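Monoglyceride lipase (Saccharomyces cerevisiae, PDB 4ZWN) hydrolyses monoacylglycerides to free fatty acids and glycerol, prefers monounsaturated monoglycerides, and also takes part in fatty acid ethyl ester breakdown. Local coordinates at residues Tyr27-Thr32 and Leu80-Ser85; Gly47-Pro52 and Ile76-Met81; Arg63-His68 and Leu138-His143; Ile210-Ala215 and Leu307-Val312. The protein carries 2 engineered substitutions. All blocks are in the same frame, centred on the assembly; numbering follows the deposited sequence.

Contact 1 of 4, residues Tyr27-Thr32 and Leu80-Ser85; sequences YKVQTT and LMDHLS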
loop_
_atom_site.group_PDB
_atom_site.type_symbol
_atom_site.label_atom_id
_atom_site.label_comp_id
_atom_site.label_asym_id
_atom_site.label_seq_id
_atom_site.Cartn_x
_atom_site.Cartn_y
_atom_site.Cartn_z
ATOM N N TYR A 27 8.736 16.343 5.553
ATOM C CA TYR A 27 7.410 16.900 5.314
ATOM C C TYR A 27 6.806 17.505 6.578
ATOM O O TYR A 27 6.886 16.927 7.663
ATOM C CB TYR A 27 6.474 15.830 4.745
ATOM C CG TYR A 27 5.055 16.316 4.551
ATOM C CD1 TYR A 27 4.733 17.194 3.524
ATOM C CD2 TYR A 27 4.037 15.895 5.396
ATOM C CE1 TYR A 27 3.438 17.643 3.346
ATOM C CE2 TYR A 27 2.741 16.337 5.226
ATOM C CZ TYR A 27 2.447 17.210 4.201
ATOM O OH TYR A 27 1.154 17.649 4.034
ATOM N N LYS A 28 6.205 18.680 6.418
ATOM C CA LYS A 28 5.518 19.364 7.504
ATOM C C LYS A 28 4.019 19.096 7.422
ATOM O O LYS A 28 3.357 19.550 6.491
ATOM C CB LYS A 28 5.784 20.872 7.445
ATOM C CG LYS A 28 7.257 21.267 7.455
ATOM C CD LYS A 28 7.867 21.094 8.837
ATOM C CE LYS A 28 9.075 21.998 9.028
ATOM N NZ LYS A 28 9.606 21.921 10.418
ATOM N N VAL A 29 3.489 18.354 8.387
ATOM C CA VAL A 29 2.061 18.053 8.411
ATOM C C VAL A 29 1.271 19.335 8.661
ATOM O O VAL A 29 1.619 20.127 9.534
ATOM C CB VAL A 29 1.720 17.001 9.486
ATOM C CG1 VAL A 29 0.231 16.682 9.471
ATOM C CG2 VAL A 29 2.538 15.740 9.266
ATOM N N GLN A 30 0.215 19.538 7.878
ATOM C CA GLN A 30 -0.554 20.775 7.937
ATOM C C GLN A 30 -1.799 20.650 8.809
ATOM O O GLN A 30 -2.323 21.651 9.297
ATOM C CB GLN A 30 -0.947 21.213 6.527
ATOM C CG GLN A 30 0.231 21.305 5.580
ATOM C CD GLN A 30 -0.189 21.628 4.165
ATOM O OE1 GLN A 30 -1.165 22.344 3.945
ATOM N NE2 GLN A 30 0.544 21.094 3.195
ATOM N N THR A 31 -2.273 19.422 9.001
ATOM C CA THR A 31 -3.430 19.188 9.856
ATOM C C THR A 31 -3.010 18.548 11.172
ATOM O O THR A 31 -1.822 18.358 11.434
ATOM C CB THR A 31 -4.481 18.295 9.168
ATOM O OG1 THR A 31 -3.927 16.997 8.921
ATOM C CG2 THR A 31 -4.927 18.912 7.857
ATOM N N THR A 32 -3.995 18.216 12.000
ATOM C CA THR A 32 -3.738 17.629 13.307
ATOM C C THR A 32 -3.513 16.123 13.207
ATOM O O THR A 32 -4.406 15.376 12.807
ATOM C CB THR A 32 -4.899 17.903 14.280
ATOM O OG1 THR A 32 -5.125 19.315 14.368
ATOM C CG2 THR A 32 -4.580 17.351 15.661
ATOM N N LEU A 80 0.420 11.499 2.684
ATOM C CA LEU A 80 -0.780 11.202 1.907
ATOM C C LEU A 80 -2.055 11.533 2.678
ATOM O O LEU A 80 -2.959 12.180 2.152
ATOM C CB LEU A 80 -0.792 9.732 1.492
ATOM C CG LEU A 80 -2.032 9.263 0.736
ATOM C CD1 LEU A 80 -2.223 10.076 -0.543
ATOM C CD2 LEU A 80 -1.927 7.777 0.431
ATOM N N MET A 81 -2.119 11.078 3.925
ATOM C CA MET A 81 -3.288 11.298 4.769
ATOM C C MET A 81 -3.518 12.781 5.055
ATOM O O MET A 81 -4.661 13.229 5.164
ATOM C CB MET A 81 -3.145 10.525 6.081
ATOM C CG MET A 81 -3.133 9.019 5.896
ATOM S SD MET A 81 -3.150 8.065 7.426
ATOM C CE MET A 81 -1.491 8.363 8.033
ATOM N N ASP A 82 -2.431 13.537 5.174
ATOM C CA ASP A 82 -2.522 14.972 5.416
ATOM C C ASP A 82 -3.187 15.682 4.237
ATOM O O ASP A 82 -4.095 16.490 4.423
ATOM C CB ASP A 82 -1.135 15.563 5.678
ATOM C CG ASP A 82 -1.196 16.966 6.266
ATOM O OD1 ASP A 82 -2.098 17.227 7.093
ATOM O OD2 ASP A 82 -0.344 17.806 5.903
ATOM N N HIS A 83 -2.737 15.370 3.024
ATOM C CA HIS A 83 -3.302 15.977 1.820
ATOM C C HIS A 83 -4.740 15.524 1.580
ATOM O O HIS A 83 -5.575 16.309 1.136
ATOM C CB HIS A 83 -2.445 15.657 0.592
ATOM C CG HIS A 83 -1.197 16.477 0.491
ATOM N ND1 HIS A 83 -0.127 16.318 1.346
ATOM C CD2 HIS A 83 -0.846 17.465 -0.368
ATOM C CE1 HIS A 83 0.828 17.170 1.018
ATOM N NE2 HIS A 83 0.417 17.877 -0.018
ATOM N N LEU A 84 -5.028 14.259 1.871
ATOM C CA LEU A 84 -6.392 13.753 1.741
ATOM C C LEU A 84 -7.328 14.460 2.717
ATOM O O LEU A 84 -8.469 14.773 2.379
ATOM C CB LEU A 84 -6.437 12.241 1.971
ATOM C CG LEU A 84 -5.923 11.350 0.839
ATOM C CD1 LEU A 84 -5.894 9.894 1.277
ATOM C CD2 LEU A 84 -6.780 11.516 -0.406
ATOM N N SER A 85 -6.834 14.709 3.927
ATOM C CA SER A 85 -7.615 15.383 4.958
ATOM C C SER A 85 -7.984 16.799 4.525
ATOM O O SER A 85 -9.094 17.266 4.779
ATOM C CB SER A 85 -6.840 15.419 6.277
ATOM O OG SER A 85 -7.587 16.060 7.296
#
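D82 on helix 78-86 turns its carboxylate to the loop 27-32, and donors of the loop hold both its oxygens. Y27 serves D82 OD2. The Tyr ring stands 70° from the carboxylate plane and has this oxygen at its edge. Y27 OH and D82 OD2 are modelled 2.4 Å apart, a hydrogen bond so short that its exact length is doubtful. Q30 N gives D82 OD2 a second bond of 2.7 Å, on the syn side but 29° out of the carboxylate plane. T31 grips D82 OD1 twice. T31 N meets the syn lone pair of D82 OD1 at 2.9 Å, while T31 OG1 reaches D82 OD1 nearly along its C-O axis at 2.6 Å. With chi1 at 64°, this hydroxyl lies close to its own backbone N, and both reach one oxygen. T31 OG1 is also bonded to W51 NE1. The H83 ring lies obliquely to that of Y27, and its ND1 bonds to R79 O. With an alanine here instead of D82, these four loop donors would probably lose their shared acceptor and the loop its anchor on the helix. Four donors round one buried carboxylate probably favour its charged form, and they tie the loop before strand 37-41 to the helix.

Contact 2 of 4, residues Gly47-Pro52 and Ile76-Met81; sequences GYMFWP and IQFRLM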
loop_
_atom_site.group_PDB
_atom_site.type_symbol
_atom_site.label_atom_id
_atom_site.label_comp_id
_atom_site.label_asym_id
_atom_site.label_seq_id
_atom_site.Cartn_x
_atom_site.Cartn_y
_atom_site.Cartn_z
ATOM N N GLY A 47 -1.627 -1.391 15.878
ATOM C CA GLY A 47 -1.617 0.057 15.950
ATOM C C GLY A 47 -2.277 0.628 14.707
ATOM O O GLY A 47 -1.981 0.198 13.592
ATOM N N TYR A 48 -3.181 1.585 14.888
ATOM C CA TYR A 48 -3.888 2.159 13.751
ATOM C C TYR A 48 -4.183 3.640 13.941
ATOM O O TYR A 48 -4.069 4.174 15.044
ATOM C CB TYR A 48 -5.193 1.401 13.488
ATOM C CG TYR A 48 -6.243 1.594 14.559
ATOM C CD1 TYR A 48 -7.230 2.560 14.425
ATOM C CD2 TYR A 48 -6.245 0.809 15.704
ATOM C CE1 TYR A 48 -8.189 2.739 15.401
ATOM C CE2 TYR A 48 -7.199 0.980 16.684
ATOM C CZ TYR A 48 -8.169 1.945 16.528
ATOM O OH TYR A 48 -9.123 2.117 17.506
ATOM N N MET A 49 -4.567 4.290 12.849
ATOM C CA MET A 49 -4.879 5.711 12.857
ATOM C C MET A 49 -6.145 6.006 12.076
ATOM O O MET A 49 -6.377 5.438 11.008
ATOM C CB MET A 49 -3.729 6.523 12.268
ATOM C CG MET A 49 -2.591 6.783 13.218
ATOM S SD MET A 49 -1.423 7.940 12.493
ATOM C CE MET A 49 -0.246 8.102 13.833
ATOM N N PHE A 50 -6.965 6.897 12.617
ATOM C CA PHE A 50 -8.091 7.428 11.871
ATOM C C PHE A 50 -7.867 8.911 11.623
ATOM O O PHE A 50 -7.907 9.715 12.553
ATOM C CB PHE A 50 -9.406 7.206 12.608
ATOM C CG PHE A 50 -10.549 7.980 12.027
ATOM C CD1 PHE A 50 -11.067 7.645 10.786
ATOM C CD2 PHE A 50 -11.093 9.054 12.708
ATOM C CE1 PHE A 50 -12.113 8.364 10.241
ATOM C CE2 PHE A 50 -12.139 9.776 12.171
ATOM C CZ PHE A 50 -12.651 9.432 10.934
ATOM N N TRP A 51 -7.624 9.266 10.367
ATOM C CA TRP A 51 -7.332 10.648 10.010
ATOM C C TRP A 51 -8.578 11.342 9.475
ATOM O O TRP A 51 -9.014 11.063 8.360
ATOM C CB TRP A 51 -6.209 10.705 8.976
ATOM C CG TRP A 51 -5.444 11.986 9.002
ATOM C CD1 TRP A 51 -5.945 13.245 8.828
ATOM C CD2 TRP A 51 -4.036 12.138 9.203
ATOM N NE1 TRP A 51 -4.934 14.171 8.914
ATOM C CE2 TRP A 51 -3.751 13.518 9.143
ATOM C CE3 TRP A 51 -2.986 11.242 9.429
ATOM C CZ2 TRP A 51 -2.461 14.022 9.302
ATOM C CZ3 TRP A 51 -1.704 11.744 9.584
ATOM C CH2 TRP A 51 -1.454 13.121 9.519
ATOM N N PRO A 52 -9.152 12.257 10.271
ATOM C CA PRO A 52 -10.409 12.930 9.920
ATOM C C PRO A 52 -10.222 14.062 8.913
ATOM O O PRO A 52 -9.123 14.602 8.786
ATOM C CB PRO A 52 -10.890 13.477 11.264
ATOM C CG PRO A 52 -9.627 13.758 12.011
ATOM C CD PRO A 52 -8.629 12.710 11.573
ATOM N N ILE A 76 4.905 6.913 7.409
ATOM C CA ILE A 76 5.210 6.957 5.983
ATOM C C ILE A 76 4.010 7.479 5.190
ATOM O O ILE A 76 4.168 8.169 4.184
ATOM C CB ILE A 76 5.629 5.569 5.452
ATOM C CG1 ILE A 76 6.796 5.018 6.275
ATOM C CG2 ILE A 76 6.016 5.640 3.979
ATOM C CD1 ILE A 76 8.044 5.880 6.229
ATOM N N GLN A 77 2.807 7.171 5.661
ATOM C CA GLN A 77 1.605 7.607 4.963
ATOM C C GLN A 77 1.058 8.934 5.492
ATOM O O GLN A 77 -0.035 9.349 5.107
ATOM C CB GLN A 77 0.525 6.527 5.042
ATOM C CG GLN A 77 0.442 5.664 3.794
ATOM C CD GLN A 77 1.759 4.990 3.465
ATOM O OE1 GLN A 77 2.479 5.410 2.558
ATOM N NE2 GLN A 77 2.079 3.933 4.200
ATOM N N PHE A 78 1.821 9.601 6.357
ATOM C CA PHE A 78 1.419 10.908 6.880
ATOM C C PHE A 78 1.187 11.916 5.761
ATOM O O PHE A 78 0.178 12.618 5.746
ATOM C CB PHE A 78 2.468 11.466 7.846
ATOM C CG PHE A 78 2.365 10.924 9.244
ATOM C CD1 PHE A 78 1.458 9.922 9.553
ATOM C CD2 PHE A 78 3.168 11.428 10.253
ATOM C CE1 PHE A 78 1.364 9.424 10.843
ATOM C CE2 PHE A 78 3.076 10.937 11.542
ATOM C CZ PHE A 78 2.173 9.933 11.835
ATOM N N ARG A 79 2.139 11.983 4.837
ATOM C CA ARG A 79 2.091 12.922 3.724
ATOM C C ARG A 79 0.805 12.749 2.917
ATOM O O ARG A 79 0.163 13.727 2.532
ATOM C CB ARG A 79 3.321 12.731 2.834
ATOM C CG ARG A 79 3.652 13.876 1.892
ATOM C CD ARG A 79 4.906 13.526 1.094
ATOM N NE ARG A 79 5.351 14.598 0.206
ATOM C CZ ARG A 79 6.405 14.505 -0.601
ATOM N NH1 ARG A 79 7.121 13.388 -0.634
ATOM N NH2 ARG A 79 6.744 15.525 -1.378
ATOM N N LEU A 80 0.420 11.499 2.684
ATOM C CA LEU A 80 -0.780 11.202 1.907
ATOM C C LEU A 80 -2.055 11.533 2.678
ATOM O O LEU A 80 -2.959 12.180 2.152
ATOM C CB LEU A 80 -0.792 9.732 1.492
ATOM C CG LEU A 80 -2.032 9.263 0.736
ATOM C CD1 LEU A 80 -2.223 10.076 -0.543
ATOM C CD2 LEU A 80 -1.927 7.777 0.431
ATOM N N MET A 81 -2.119 11.078 3.925
ATOM C CA MET A 81 -3.288 11.298 4.769
ATOM C C MET A 81 -3.518 12.781 5.055
ATOM O O MET A 81 -4.661 13.229 5.164
ATOM C CB MET A 81 -3.145 10.525 6.081
ATOM C CG MET A 81 -3.133 9.019 5.896
ATOM S SD MET A 81 -3.150 8.065 7.426
ATOM C CE MET A 81 -1.491 8.363 8.033
#
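M49 and W51 of strand 44-51 meet F78 and M81 of helix 78-86 in a buried, apolar contact between the helix and the central sheet. The two aromatic rings form an offset edge-to-face pair. The edge of W51 is directed to the face of F78, with the planes at 69° and W51 CZ3 3.6 Å from F78 CD1. M81 lies over one face of the indole, near its rim. Its CB lies 3.3 Å above the ring plane and touches W51 CE3. The M81 chain bends at its end (chi3 -72°), which brings CE back to 3.5 Å from W51 CE3. M81 SD stands obliquely to the same ring, a Met-aromatic contact. In this alpha/beta hydrolase fold the helix belongs to the beta-alpha-beta crossover from strand 62-67 to strand 89-94. Strand 44-51 lies next to strand 89-94, and M81 also touches S91, T93 and L66. M49 makes the second Met-aromatic contact. Its chain is extended beyond CG (chi3 178°) and reaches the edge of the F78 ring, with SD 3.6 Å from F78 CE1. M49 CE is equally close to F78 CZ.

Contact 3 of 4, residues Arg63-His68 and Leu138-His143; sequences RVLLIH and LFMWGH
L66 and W141 form the apolar centre between two neighbouring parallel strands, 62-67 and 138-143, of the alpha/beta hydrolase sheet. L66 CD2, oblique to the indole, lies 3.6 Å from W141 CB, and L66 CB rests near W141 CE3. W141 CG stands anti to the backbone N (chi1 175°), which lays the indole alongside L66. V64 CG1 extends this face, 3.7 Å from W141 CB. L80 of helix 78-86 touches both L66 and W141, and F305 meets the indole edge-to-face. On the other face I67 CD1 packs 3.9 Å from M140 CG. Further along, L138 CD1 lies 4.1 Å from R63 CB. Helix 113-134 covers this end through L65 and L138. Five backbone hydrogen bonds join the strands in regular parallel register. The first, F139 N to R63 O, is 2.8 Å long; the last is H143 N to I67 O. At one end, R63 carries its guanidinium away to salt bridges with E90 and E130. At the other end, G142 and H143 begin the GXSXG motif, and the strand leads into what is probably the nucleophile elbow, which carries S144, the inferred nucleophile. H143 ND1 bonds to S169 OG, and the H143 ring meets that of H302. I67 O takes H143 N at 3.2 Å and also has G142 CA at 3.2 Å, a CA-H...O contact.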
loop_
_atom_site.group_PDB
_atom_site.type_symbol
_atom_site.label_atom_id
_atom_site.label_comp_id
_atom_site.label_asym_id
_atom_site.label_seq_id
_atom_site.Cartn_x
_atom_site.Cartn_y
_atom_site.Cartn_z
ATOM N N ARG A 63 -13.877 7.808 2.455
ATOM C CA ARG A 63 -12.754 7.362 3.276
ATOM C C ARG A 63 -11.840 6.432 2.482
ATOM O O ARG A 63 -12.314 5.584 1.723
ATOM C CB ARG A 63 -13.253 6.658 4.540
ATOM C CG ARG A 63 -12.139 6.246 5.496
ATOM C CD ARG A 63 -12.678 5.524 6.718
ATOM N NE ARG A 63 -13.599 6.358 7.484
ATOM C CZ ARG A 63 -14.048 6.053 8.697
ATOM N NH1 ARG A 63 -13.655 4.932 9.286
ATOM N NH2 ARG A 63 -14.887 6.870 9.324
ATOM N N VAL A 64 -10.530 6.592 2.657
ATOM C CA VAL A 64 -9.570 5.726 1.980
ATOM C C VAL A 64 -8.804 4.848 2.969
ATOM O O VAL A 64 -8.170 5.347 3.898
ATOM C CB VAL A 64 -8.552 6.536 1.148
ATOM C CG1 VAL A 64 -7.781 5.610 0.227
ATOM C CG2 VAL A 64 -9.254 7.615 0.335
ATOM N N LEU A 65 -8.874 3.538 2.756
ATOM C CA LEU A 65 -8.128 2.569 3.550
ATOM C C LEU A 65 -6.728 2.385 2.961
ATOM O O LEU A 65 -6.580 1.964 1.814
ATOM C CB LEU A 65 -8.869 1.229 3.592
ATOM C CG LEU A 65 -8.745 0.317 4.820
ATOM C CD1 LEU A 65 -9.485 -0.988 4.577
ATOM C CD2 LEU A 65 -7.300 0.044 5.199
ATOM N N LEU A 66 -5.700 2.686 3.747
ATOM C CA LEU A 66 -4.334 2.605 3.244
ATOM C C LEU A 66 -3.626 1.325 3.690
ATOM O O LEU A 66 -3.491 1.057 4.884
ATOM C CB LEU A 66 -3.532 3.828 3.691
ATOM C CG LEU A 66 -4.158 5.200 3.417
ATOM C CD1 LEU A 66 -3.160 6.305 3.695
ATOM C CD2 LEU A 66 -4.668 5.302 1.993
ATOM N N ILE A 67 -3.181 0.538 2.716
ATOM C CA ILE A 67 -2.403 -0.664 2.985
ATOM C C ILE A 67 -0.931 -0.397 2.691
ATOM O O ILE A 67 -0.531 -0.316 1.529
ATOM C CB ILE A 67 -2.884 -1.859 2.143
ATOM C CG1 ILE A 67 -4.404 -1.994 2.224
ATOM C CG2 ILE A 67 -2.199 -3.142 2.600
ATOM C CD1 ILE A 67 -4.964 -3.094 1.355
ATOM N N HIS A 68 -0.128 -0.260 3.744
ATOM C CA HIS A 68 1.278 0.100 3.584
ATOM C C HIS A 68 2.091 -1.034 2.971
ATOM O O HIS A 68 1.633 -2.176 2.894
ATOM C CB HIS A 68 1.892 0.522 4.927
ATOM C CG HIS A 68 2.049 -0.599 5.913
ATOM N ND1 HIS A 68 3.063 -1.527 5.831
ATOM C CD2 HIS A 68 1.332 -0.921 7.015
ATOM C CE1 HIS A 68 2.958 -2.383 6.833
ATOM N NE2 HIS A 68 1.914 -2.036 7.568
ATOM N N LEU A 138 -16.116 3.777 0.722
ATOM C CA LEU A 138 -14.829 3.311 1.220
ATOM C C LEU A 138 -13.935 2.858 0.075
ATOM O O LEU A 138 -14.269 1.918 -0.649
ATOM C CB LEU A 138 -15.018 2.165 2.214
ATOM C CG LEU A 138 -13.734 1.588 2.814
ATOM C CD1 LEU A 138 -13.001 2.642 3.635
ATOM C CD2 LEU A 138 -14.038 0.360 3.657
ATOM N N PHE A 139 -12.801 3.532 -0.086
ATOM C CA PHE A 139 -11.840 3.189 -1.127
ATOM C C PHE A 139 -10.641 2.462 -0.530
ATOM O O PHE A 139 -10.350 2.605 0.658
ATOM C CB PHE A 139 -11.383 4.444 -1.876
ATOM C CG PHE A 139 -12.478 5.118 -2.659
ATOM C CD1 PHE A 139 -13.285 6.077 -2.066
ATOM C CD2 PHE A 139 -12.696 4.795 -3.986
ATOM C CE1 PHE A 139 -14.292 6.697 -2.783
ATOM C CE2 PHE A 139 -13.702 5.410 -4.708
ATOM C CZ PHE A 139 -14.500 6.364 -4.106
ATOM N N MET A 140 -9.950 1.684 -1.358
ATOM C CA MET A 140 -8.798 0.917 -0.899
ATOM C C MET A 140 -7.533 1.303 -1.665
ATOM O O MET A 140 -7.512 1.308 -2.895
ATOM C CB MET A 140 -9.069 -0.586 -1.033
ATOM C CG MET A 140 -7.921 -1.474 -0.568
ATOM S SD MET A 140 -8.345 -3.230 -0.554
ATOM C CE MET A 140 -9.577 -3.273 0.744
ATOM N N TRP A 141 -6.482 1.625 -0.917
ATOM C CA TRP A 141 -5.211 2.071 -1.476
ATOM C C TRP A 141 -4.080 1.209 -0.934
ATOM O O TRP A 141 -4.098 0.817 0.230
ATOM C CB TRP A 141 -4.975 3.544 -1.135
ATOM C CG TRP A 141 -3.644 4.113 -1.551
ATOM C CD1 TRP A 141 -3.383 4.840 -2.677
ATOM C CD2 TRP A 141 -2.406 4.038 -0.829
ATOM N NE1 TRP A 141 -2.060 5.210 -2.707
ATOM C CE2 TRP A 141 -1.437 4.731 -1.585
ATOM C CE3 TRP A 141 -2.020 3.446 0.380
ATOM C CZ2 TRP A 141 -0.109 4.849 -1.173
ATOM C CZ3 TRP A 141 -0.698 3.565 0.788
ATOM C CH2 TRP A 141 0.240 4.261 0.013
ATOM N N GLY A 142 -3.098 0.913 -1.775
ATOM C CA GLY A 142 -1.966 0.114 -1.351
ATOM C C GLY A 142 -0.702 0.461 -2.108
ATOM O O GLY A 142 -0.749 0.745 -3.305
ATOM N N HIS A 143 0.431 0.447 -1.411
ATOM C CA HIS A 143 1.714 0.701 -2.053
ATOM C C HIS A 143 2.602 -0.538 -2.044
ATOM O O HIS A 143 2.722 -1.218 -1.026
ATOM C CB HIS A 143 2.446 1.857 -1.375
ATOM C CG HIS A 143 3.850 2.035 -1.861
ATOM N ND1 HIS A 143 4.145 2.461 -3.138
ATOM C CD2 HIS A 143 5.039 1.818 -1.251
ATOM C CE1 HIS A 143 5.456 2.512 -3.290
ATOM N NE2 HIS A 143 6.022 2.125 -2.159
#

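Contact 4 of 4, residues Ile210-Ala215 and Leu307-Val312; sequences ITSDKA and LETDKV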
loop_
_atom_site.group_PDB
_atom_site.type_symbol
_atom_site.label_atom_id
_atom_site.label_comp_id
_atom_site.label_asym_id
_atom_site.label_seq_id
_atom_site.Cartn_x
_atom_site.Cartn_y
_atom_site.Cartn_z
ATOM N N ILE A 210 14.188 3.691 -3.928
ATOM C CA ILE A 210 12.947 4.068 -3.267
ATOM C C ILE A 210 12.499 5.470 -3.671
ATOM O O ILE A 210 11.336 5.681 -4.019
ATOM C CB ILE A 210 13.089 3.984 -1.733
ATOM C CG1 ILE A 210 13.146 2.517 -1.297
ATOM C CG2 ILE A 210 11.935 4.687 -1.043
ATOM C CD1 ILE A 210 13.382 2.320 0.178
ATOM N N THR A 211 13.425 6.424 -3.642
ATOM C CA THR A 211 13.097 7.806 -3.982
ATOM C C THR A 211 14.262 8.557 -4.623
ATOM O O THR A 211 15.425 8.190 -4.449
ATOM C CB THR A 211 12.642 8.593 -2.744
ATOM O OG1 THR A 211 12.324 9.937 -3.125
ATOM C CG2 THR A 211 13.743 8.618 -1.698
ATOM N N SER A 212 13.934 9.615 -5.358
ATOM C CA SER A 212 14.942 10.461 -5.981
ATOM C C SER A 212 15.307 11.645 -5.088
ATOM O O SER A 212 16.333 12.293 -5.299
ATOM C CB SER A 212 14.455 10.966 -7.340
ATOM O OG SER A 212 13.353 11.845 -7.191
ATOM N N ASP A 213 14.466 11.925 -4.095
ATOM C CA ASP A 213 14.706 13.039 -3.178
ATOM C C ASP A 213 15.629 12.630 -2.036
ATOM O O ASP A 213 15.316 11.720 -1.267
ATOM C CB ASP A 213 13.386 13.574 -2.616
ATOM C CG ASP A 213 13.556 14.900 -1.894
ATOM O OD1 ASP A 213 14.540 15.613 -2.179
ATOM O OD2 ASP A 213 12.704 15.236 -1.047
ATOM N N LYS A 214 16.763 13.315 -1.922
ATOM C CA LYS A 214 17.773 12.964 -0.929
ATOM C C LYS A 214 17.358 13.388 0.473
ATOM O O LYS A 214 17.889 12.889 1.463
ATOM C CB LYS A 214 19.117 13.595 -1.292
ATOM C CG LYS A 214 19.492 13.416 -2.752
ATOM C CD LYS A 214 20.970 13.670 -2.983
ATOM C CE LYS A 214 21.668 12.403 -3.453
ATOM N NZ LYS A 214 23.139 12.592 -3.591
ATOM N N ALA A 215 16.406 14.312 0.552
ATOM C CA ALA A 215 15.876 14.744 1.837
ATOM C C ALA A 215 15.150 13.590 2.525
ATOM O O ALA A 215 15.403 13.300 3.694
ATOM C CB ALA A 215 14.947 15.933 1.657
ATOM N N LEU A 307 7.568 9.318 -0.288
ATOM C CA LEU A 307 8.959 9.712 -0.090
ATOM C C LEU A 307 9.589 10.436 -1.282
ATOM O O LEU A 307 10.770 10.771 -1.252
ATOM C CB LEU A 307 9.789 8.474 0.264
ATOM C CG LEU A 307 9.307 7.745 1.524
ATOM C CD1 LEU A 307 10.069 6.447 1.744
ATOM C CD2 LEU A 307 9.410 8.653 2.749
ATOM N N GLU A 308 8.806 10.692 -2.323
ATOM C CA GLU A 308 9.339 11.365 -3.505
ATOM C C GLU A 308 9.344 12.885 -3.364
ATOM O O GLU A 308 8.936 13.428 -2.338
ATOM C CB GLU A 308 8.550 10.963 -4.753
ATOM C CG GLU A 308 9.164 9.806 -5.529
ATOM C CD GLU A 308 10.479 10.177 -6.203
ATOM O OE1 GLU A 308 10.816 11.379 -6.250
ATOM O OE2 GLU A 308 11.175 9.264 -6.692
ATOM N N THR A 309 9.814 13.563 -4.406
ATOM C CA THR A 309 9.907 15.018 -4.405
ATOM C C THR A 309 8.530 15.660 -4.382
ATOM O O THR A 309 7.532 15.021 -4.723
ATOM C CB THR A 309 10.675 15.544 -5.636
ATOM O OG1 THR A 309 9.926 15.263 -6.828
ATOM C CG2 THR A 309 12.043 14.899 -5.734
ATOM N N ASP A 310 8.484 16.928 -3.983
ATOM C CA ASP A 310 7.239 17.686 -3.962
ATOM C C ASP A 310 6.614 17.737 -5.346
ATOM O O ASP A 310 5.396 17.662 -5.486
ATOM C CB ASP A 310 7.477 19.106 -3.443
ATOM C CG ASP A 310 7.670 19.153 -1.944
ATOM O OD1 ASP A 310 7.781 18.077 -1.323
ATOM O OD2 ASP A 310 7.714 20.269 -1.386
ATOM N N LYS A 311 7.456 17.863 -6.367
ATOM C CA LYS A 311 6.977 17.915 -7.742
ATOM C C LYS A 311 6.262 16.620 -8.106
ATOM O O LYS A 311 5.147 16.641 -8.631
ATOM C CB LYS A 311 8.134 18.173 -8.705
ATOM C CG LYS A 311 7.714 18.253 -10.162
ATOM C CD LYS A 311 8.925 18.303 -11.076
ATOM C CE LYS A 311 8.512 18.358 -12.538
ATOM N NZ LYS A 311 9.696 18.402 -13.441
ATOM N N VAL A 312 6.909 15.496 -7.811
ATOM C CA VAL A 312 6.336 14.187 -8.096
ATOM C C VAL A 312 5.064 13.938 -7.288
ATOM O O VAL A 312 4.042 13.533 -7.842
ATOM C CB VAL A 312 7.342 13.060 -7.811
ATOM C CG1 VAL A 312 6.650 11.704 -7.853
ATOM C CG2 VAL A 312 8.489 13.112 -8.805
HETATM O O HOH W 1 10.426 17.769 -1.267
#
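I210 opens the contact by lying side by side with L307, I210 CG2 3.8 Å from L307 CD1. T211 comes next. Its OG1 donates to L307 O at 2.6 Å, approaching from above the carbonyl plane, 47° out of it. T211 OG1 also accepts from D213 N, which makes an ST turn. S212 grips the carboxylate of E308 with two groups. Its OG, held between the backbone N and the carbonyl carbon (chi1 66°), donates to the syn lone pair of E308 OE1 at 2.7 Å. S212 N reaches E308 OE2 at 3.1 Å from above the carboxylate plane. The E308 chain bends at chi2 and folds back, and OE1 also accepts from T309 N at 3.0 Å. If E308 were an alanine, S212 N, S212 OG and T309 N would probably all lose their acceptor, and the two loops would be less firmly joined. D213 then packs its CB 3.6 Å from T309 CG2. D213 stands at the N-cap position of helix 214-222. T309 caps helix 310-326, its OG1 accepting from V312 N. The contact thus joins the end of helix 207-210 and the start of helix 214-222 to the start of helix 310-326. L220 touches I210 and L307, and R79 of helix 78-86 hydrogen-bonds to E308 O and forms a salt bridge with D310.

In the fold
Helix 78-86 ties the set together. Contacts 1 and 2 share it, touch each other, and have centres about 8 Å apart. Contact 1 binds it to the loop before strand 37-41, and contact 2 sets it on strand 44-51. Contact 3 lies in the same sheet, its centre about 10 Å from that of contact 2, and packs against L80 and M81. Along the chain, contacts 1 and 2 each alternate with contact 3, while contact 4 comes after all three. Contact 4 lies about 19 Å from contact 2 between centres, yet R79 bridges them. The helix therefore links the N-terminal loop, the sheet that carries the nucleophile motif, and the start of helix 310-326.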